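Local coordinates for GPI-anchored protein LLG1 (Arabidopsis thaliana, PDB 6A5D) that probably acts as a GPI-anchored co-receptor at the plant cell surface, taking part in a heterotypic receptor complex that perceives RALF peptides, at residues A[35-40]-A[57-62]; A[66-71]-A[108-113]. All blocks are in the same frame, centred on the assembly; numbering follows the deposited sequence.

Contact 1 of 2, residues A[35-40]-A[57-62]. With FUC (alpha-L-fucopyranose), chain C.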
loop_
_atom_site.group_PDB
_atom_site.type_symbol
_atom_site.label_atom_id
_atom_site.label_comp_id
_atom_site.label_asym_id
_atom_site.label_seq_id
_atom_site.Cartn_x
_atom_site.Cartn_y
_atom_site.Cartn_z
ATOM N N TYR A 35 5.680 -2.891 -9.125
ATOM C CA TYR A 35 5.832 -2.075 -7.930
ATOM C C TYR A 35 6.713 -0.854 -8.160
ATOM O O TYR A 35 7.009 -0.128 -7.201
ATOM C CB TYR A 35 6.345 -2.932 -6.759
ATOM C CG TYR A 35 5.295 -3.905 -6.305
ATOM C CD1 TYR A 35 5.054 -5.073 -7.029
ATOM C CD2 TYR A 35 4.513 -3.637 -5.192
ATOM C CE1 TYR A 35 4.065 -5.952 -6.646
ATOM C CE2 TYR A 35 3.523 -4.501 -4.803
ATOM C CZ TYR A 35 3.299 -5.658 -5.527
ATOM O OH TYR A 35 2.304 -6.509 -5.131
ATOM N N THR A 36 7.108 -0.591 -9.411
ATOM C CA THR A 36 8.087 0.460 -9.677
ATOM C C THR A 36 7.561 1.843 -9.315
ATOM O O THR A 36 8.346 2.715 -8.917
ATOM C CB THR A 36 8.582 0.378 -11.123
ATOM O OG1 THR A 36 9.121 -0.929 -11.342
ATOM C CG2 THR A 36 9.674 1.414 -11.394
ATOM N N ILE A 37 6.249 2.063 -9.403
ATOM C CA ILE A 37 5.713 3.358 -8.984
ATOM C C ILE A 37 6.107 3.664 -7.541
ATOM O O ILE A 37 6.408 4.813 -7.192
ATOM C CB ILE A 37 4.194 3.425 -9.213
ATOM C CG1 ILE A 37 3.691 4.839 -8.965
ATOM C CG2 ILE A 37 3.454 2.404 -8.333
ATOM C CD1 ILE A 37 2.244 5.003 -9.291
ATOM N N ILE A 38 6.148 2.636 -6.688
ATOM C CA ILE A 38 6.571 2.835 -5.300
ATOM C C ILE A 38 8.092 2.863 -5.180
ATOM O O ILE A 38 8.663 3.794 -4.589
ATOM C CB ILE A 38 5.959 1.771 -4.369
ATOM C CG1 ILE A 38 4.427 1.761 -4.453
ATOM C CG2 ILE A 38 6.451 2.017 -2.933
ATOM C CD1 ILE A 38 3.774 0.687 -3.602
ATOM N N THR A 39 8.779 1.843 -5.714
ATOM C CA THR A 39 10.215 1.717 -5.462
ATOM C C THR A 39 11.018 2.843 -6.105
ATOM O O THR A 39 12.093 3.198 -5.594
ATOM C CB THR A 39 10.758 0.345 -5.890
ATOM O OG1 THR A 39 10.581 0.161 -7.297
ATOM C CG2 THR A 39 10.047 -0.771 -5.161
ATOM N N SER A 40 10.541 3.394 -7.229
ATOM C CA SER A 40 11.247 4.496 -7.881
ATOM C C SER A 40 11.090 5.808 -7.120
ATOM O O SER A 40 11.948 6.692 -7.234
ATOM C CB SER A 40 10.783 4.644 -9.330
ATOM O OG SER A 40 9.494 5.216 -9.407
ATOM N N LYS A 57 -0.543 5.168 -2.291
ATOM C CA LYS A 57 -1.934 5.404 -2.678
ATOM C C LYS A 57 -2.112 5.250 -4.178
ATOM O O LYS A 57 -3.073 4.618 -4.634
ATOM C CB LYS A 57 -2.363 6.802 -2.233
ATOM C CG LYS A 57 -2.667 6.855 -0.736
ATOM C CD LYS A 57 -3.051 8.241 -0.225
ATOM C CE LYS A 57 -3.336 8.179 1.270
ATOM N NZ LYS A 57 -3.880 9.474 1.797
ATOM N N ASP A 58 -1.164 5.770 -4.966
ATOM C CA ASP A 58 -1.257 5.625 -6.417
ATOM C C ASP A 58 -1.247 4.154 -6.831
ATOM O O ASP A 58 -1.953 3.759 -7.771
ATOM C CB ASP A 58 -0.146 6.413 -7.104
ATOM C CG ASP A 58 -0.415 7.909 -7.135
ATOM O OD1 ASP A 58 -1.589 8.315 -7.010
ATOM O OD2 ASP A 58 0.544 8.685 -7.300
ATOM N N PHE A 59 -0.483 3.327 -6.110
ATOM C CA PHE A 59 -0.424 1.895 -6.392
ATOM C C PHE A 59 -1.686 1.181 -5.924
ATOM O O PHE A 59 -2.223 0.319 -6.638
ATOM C CB PHE A 59 0.788 1.276 -5.682
ATOM C CG PHE A 59 0.877 -0.225 -5.845
ATOM C CD1 PHE A 59 1.563 -0.770 -6.926
ATOM C CD2 PHE A 59 0.267 -1.087 -4.934
ATOM C CE1 PHE A 59 1.639 -2.155 -7.087
ATOM C CE2 PHE A 59 0.339 -2.472 -5.093
ATOM C CZ PHE A 59 1.014 -3.004 -6.177
ATOM N N ALA A 60 -2.165 1.515 -4.722
ATOM C CA ALA A 60 -3.096 0.668 -3.990
ATOM C C ALA A 60 -4.537 1.129 -4.094
ATOM O O ALA A 60 -5.441 0.299 -4.057
ATOM C CB ALA A 60 -2.696 0.606 -2.506
ATOM N N CYS A 61 -4.766 2.426 -4.244
ATOM C CA CYS A 61 -6.131 2.932 -4.314
ATOM C C CYS A 61 -6.983 2.315 -5.421
ATOM O O CYS A 61 -8.204 2.199 -5.211
ATOM C CB CYS A 61 -6.134 4.462 -4.386
ATOM S SG CYS A 61 -5.673 5.232 -2.818
ATOM N N PRO A 62 -6.451 1.904 -6.577
ATOM C CA PRO A 62 -7.318 1.218 -7.550
ATOM C C PRO A 62 -7.892 -0.089 -7.035
ATOM O O PRO A 62 -8.806 -0.632 -7.663
ATOM C CB PRO A 62 -6.439 1.040 -8.797
ATOM C CG PRO A 62 -5.219 1.876 -8.583
ATOM C CD PRO A 62 -5.121 2.248 -7.130
HETATM C C1 FUC C . 7.224 3.409 -15.146
HETATM C C2 FUC C . 6.528 4.111 -13.978
HETATM C C3 FUC C . 7.532 4.388 -12.842
HETATM C C4 FUC C . 8.723 5.178 -13.395
HETATM C C5 FUC C . 9.349 4.394 -14.559
HETATM C C6 FUC C . 10.515 5.092 -15.245
HETATM O O2 FUC C . 5.456 3.336 -13.530
HETATM O O3 FUC C . 6.892 5.175 -11.853
HETATM O O4 FUC C . 8.274 6.435 -13.867
HETATM O O5 FUC C . 8.360 4.143 -15.587
#

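Contact 2 of 2, residues A[66-71]-A[108-113]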
loop_
_atom_site.group_PDB
_atom_site.type_symbol
_atom_site.label_atom_id
_atom_site.label_comp_id
_atom_site.label_asym_id
_atom_site.label_seq_id
_atom_site.Cartn_x
_atom_site.Cartn_y
_atom_site.Cartn_z
ATOM N N GLN A 66 -11.091 -4.668 -3.391
ATOM C CA GLN A 66 -10.590 -5.969 -2.972
ATOM C C GLN A 66 -9.847 -5.881 -1.646
ATOM O O GLN A 66 -10.005 -6.756 -0.788
ATOM C CB GLN A 66 -9.697 -6.561 -4.065
ATOM C CG GLN A 66 -10.405 -6.730 -5.409
ATOM C CD GLN A 66 -10.198 -5.556 -6.363
ATOM O OE1 GLN A 66 -10.227 -4.399 -5.978
ATOM N NE2 GLN A 66 -9.972 -5.872 -7.631
ATOM N N LEU A 67 -9.084 -4.804 -1.442
ATOM C CA LEU A 67 -8.340 -4.644 -0.199
ATOM C C LEU A 67 -9.278 -4.538 0.995
ATOM O O LEU A 67 -8.951 -5.007 2.091
ATOM C CB LEU A 67 -7.448 -3.412 -0.286
ATOM C CG LEU A 67 -6.257 -3.533 -1.235
ATOM C CD1 LEU A 67 -5.605 -2.179 -1.447
ATOM C CD2 LEU A 67 -5.222 -4.526 -0.697
ATOM N N ASN A 68 -10.433 -3.900 0.809
ATOM C CA ASN A 68 -11.410 -3.710 1.879
ATOM C C ASN A 68 -12.412 -4.843 1.978
ATOM O O ASN A 68 -13.437 -4.695 2.661
ATOM C CB ASN A 68 -12.109 -2.353 1.783
ATOM C CG ASN A 68 -11.204 -1.204 2.178
ATOM O OD1 ASN A 68 -10.291 -1.367 2.992
ATOM N ND2 ASN A 68 -11.447 -0.039 1.606
ATOM N N ASP A 69 -12.179 -5.938 1.270
ATOM C CA ASP A 69 -12.903 -7.175 1.526
ATOM C C ASP A 69 -12.223 -7.820 2.725
ATOM O O ASP A 69 -11.192 -8.487 2.597
ATOM C CB ASP A 69 -12.877 -8.079 0.305
ATOM C CG ASP A 69 -13.547 -9.414 0.558
ATOM O OD1 ASP A 69 -14.047 -9.639 1.683
ATOM O OD2 ASP A 69 -13.596 -10.224 -0.382
ATOM N N LEU A 70 -12.813 -7.616 3.905
ATOM C CA LEU A 70 -12.208 -8.058 5.149
ATOM C C LEU A 70 -12.183 -9.574 5.286
ATOM O O LEU A 70 -11.475 -10.094 6.156
ATOM C CB LEU A 70 -13.018 -7.455 6.302
ATOM C CG LEU A 70 -13.083 -5.925 6.357
ATOM C CD1 LEU A 70 -13.953 -5.434 7.513
ATOM C CD2 LEU A 70 -11.697 -5.318 6.438
ATOM N N SER A 71 -12.930 -10.285 4.451
ATOM C CA SER A 71 -12.946 -11.741 4.446
ATOM C C SER A 71 -11.860 -12.342 3.568
ATOM O O SER A 71 -11.721 -13.568 3.533
ATOM C CB SER A 71 -14.320 -12.243 4.010
ATOM O OG SER A 71 -14.438 -12.176 2.600
ATOM N N ALA A 108 -10.407 9.439 -4.074
ATOM C CA ALA A 108 -11.797 9.179 -4.440
ATOM C C ALA A 108 -12.694 8.876 -3.246
ATOM O O ALA A 108 -13.908 8.731 -3.433
ATOM C CB ALA A 108 -11.890 8.041 -5.461
ATOM N N GLY A 109 -12.156 8.782 -2.033
ATOM C CA GLY A 109 -12.957 8.711 -0.820
ATOM C C GLY A 109 -12.796 7.450 0.005
ATOM O O GLY A 109 -13.095 7.476 1.212
ATOM N N SER A 110 -12.359 6.343 -0.583
ATOM C CA SER A 110 -12.283 5.117 0.197
ATOM C C SER A 110 -11.014 5.111 1.050
ATOM O O SER A 110 -10.066 5.861 0.804
ATOM C CB SER A 110 -12.310 3.893 -0.718
ATOM O OG SER A 110 -12.417 2.698 0.045
ATOM N N GLN A 111 -10.997 4.228 2.048
ATOM C CA GLN A 111 -9.902 4.128 3.006
ATOM C C GLN A 111 -9.070 2.897 2.685
ATOM O O GLN A 111 -9.614 1.811 2.458
ATOM C CB GLN A 111 -10.448 3.961 4.427
ATOM C CG GLN A 111 -11.481 4.989 4.816
ATOM C CD GLN A 111 -10.911 6.386 4.803
ATOM O OE1 GLN A 111 -9.773 6.606 5.234
ATOM N NE2 GLN A 111 -11.682 7.336 4.290
ATOM N N LEU A 112 -7.722 3.059 2.715
ATOM C CA LEU A 112 -6.855 1.895 2.591
ATOM C C LEU A 112 -6.644 1.261 3.959
ATOM O O LEU A 112 -6.522 1.975 4.961
ATOM C CB LEU A 112 -5.498 2.316 2.057
ATOM C CG LEU A 112 -5.491 2.747 0.603
ATOM C CD1 LEU A 112 -4.171 3.427 0.259
ATOM C CD2 LEU A 112 -5.723 1.519 -0.244
ATOM N N PRO A 113 -6.601 -0.070 4.037
ATOM C CA PRO A 113 -6.369 -0.711 5.326
ATOM C C PRO A 113 -4.949 -0.463 5.804
ATOM O O PRO A 113 -4.015 -0.344 4.993
ATOM C CB PRO A 113 -6.604 -2.202 5.024
ATOM C CG PRO A 113 -6.202 -2.327 3.581
ATOM C CD PRO A 113 -6.709 -1.053 2.942
#

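Contact 1 of 2, residues A[35-40]-A[57-62]
Phe59 turns its ring onto one face of Tyr35 in an offset stack, the centroids 4.6 Å apart and the planes inclined by 29°. The inclination brings one rim atom in first: Phe59 CZ lies 3.2 Å from Tyr35 CE2, a close touch, while Phe59 CE1 sits above the tyrosine plane, displaced toward its rim. CG of Phe59 is anti to the backbone N (chi1 176°), which carries it off helix 49-60 on the side of the short helix 36-39. Two isoleucines of that helix meet the base of the phenylalanine. Ile38 crosses it at about a right angle, its CD1 3.7 Å from Phe59 CB and nearly as close to CG. Ile37 brings its CG2 branch to the ring edge, near the plane, and 3.9 Å from Phe59 CB. The other branch of Ile37 runs out straight (chi2 175°), and its CD1 crosses to Asp58 CB at 3.5 Å. No hydrogen bond joins the two segments; Tyr35 OH is bonded to Phe30 O. Tyr35 stands at the N-cap position of helix 36-39, and its O accepts from Ile38 N and Thr39 N. At the end of the segment, Ser40 OG bonds back to Thr36 O at 2.8 Å, and Ser40 N meets the same oxygen from the opposite face of its plane. The fucose of an attached glycan lies by this turn, its O3 3.6 Å from Ile37 CA. Tyr81 and Ile82 beside Tyr35, and Met78 beside Phe59, bring in helix 74-86: an aromatic and aliphatic helix-packing core of a small, disulfide-linked all-helical domain.

Contact 2 of 2, residues A[66-71]-A[108-113]
A single side-chain amide, that of Asn68, makes the one hydrogen bond between these segments, and it does so to a backbone carbonyl in a loop without regular structure. Asn68 ND2 donates to Gln111 O at 2.7 Å with an N-H...O angle of 164°. The acceptor lies in the amide plane, only 2° out of it, and the donor stands nearly along the C=O axis. CG of Asn68 is beside its backbone N and anti to the carbonyl carbon (chi1 -73°), which starts the amide on its way to the loop. The same nitrogen is 3.3 Å from Ser110 OG. On the other branch of the amide, Asn68 OD1 rests 3.6 Å from Pro113 CD. Next to the amide the contact is apolar. Leu67 CB packs on Pro113 CD at 4.1 Å, and Leu67 CD1 meets Leu112 CD2 at 3.9 Å, the two leucines crossing at a slant. Asn68 is the first residue to depart from helical backbone angles after helix 64-67, and the chain next forms an Asx turn: Asp69 OD1 accepts from Ser71 N, well above the carboxylate plane, and from Ser71 OG at 2.7 Å on its syn side. Ser71 OG is also bonded to Lys24 NZ. Leu112 packs against Phe56, Lys57 and Ala60 of helix 49-60, while Leu67 touches Met78 and Pro113 touches Ala75, so the loop after helix 92-99 touches helices 49-60, 64-67 and 74-86.

How the contacts relate
From the N terminus, the chain enters contact 1 at 35-40 and returns at 57-62, the last turn of helix 49-60 and what follows it, closing a loop of 16 intervening residues. Only then does contact 2 open at 66-71; it closes at 108-113, after 36 residues that include helices 74-86 and 92-99. The two are therefore in series, neither nested nor crossed. Their centres lie 15 Å apart, yet they touch: Ala60 CB is 3.9 Å from Leu112 CD2, and Ala60 O packs on Leu67 CD1. The Cys61-Cys106 disulfide ties segment 57-62 covalently to the chain just before 108-113. Helix 74-86, which lies inside the loop of contact 2, borders both contacts.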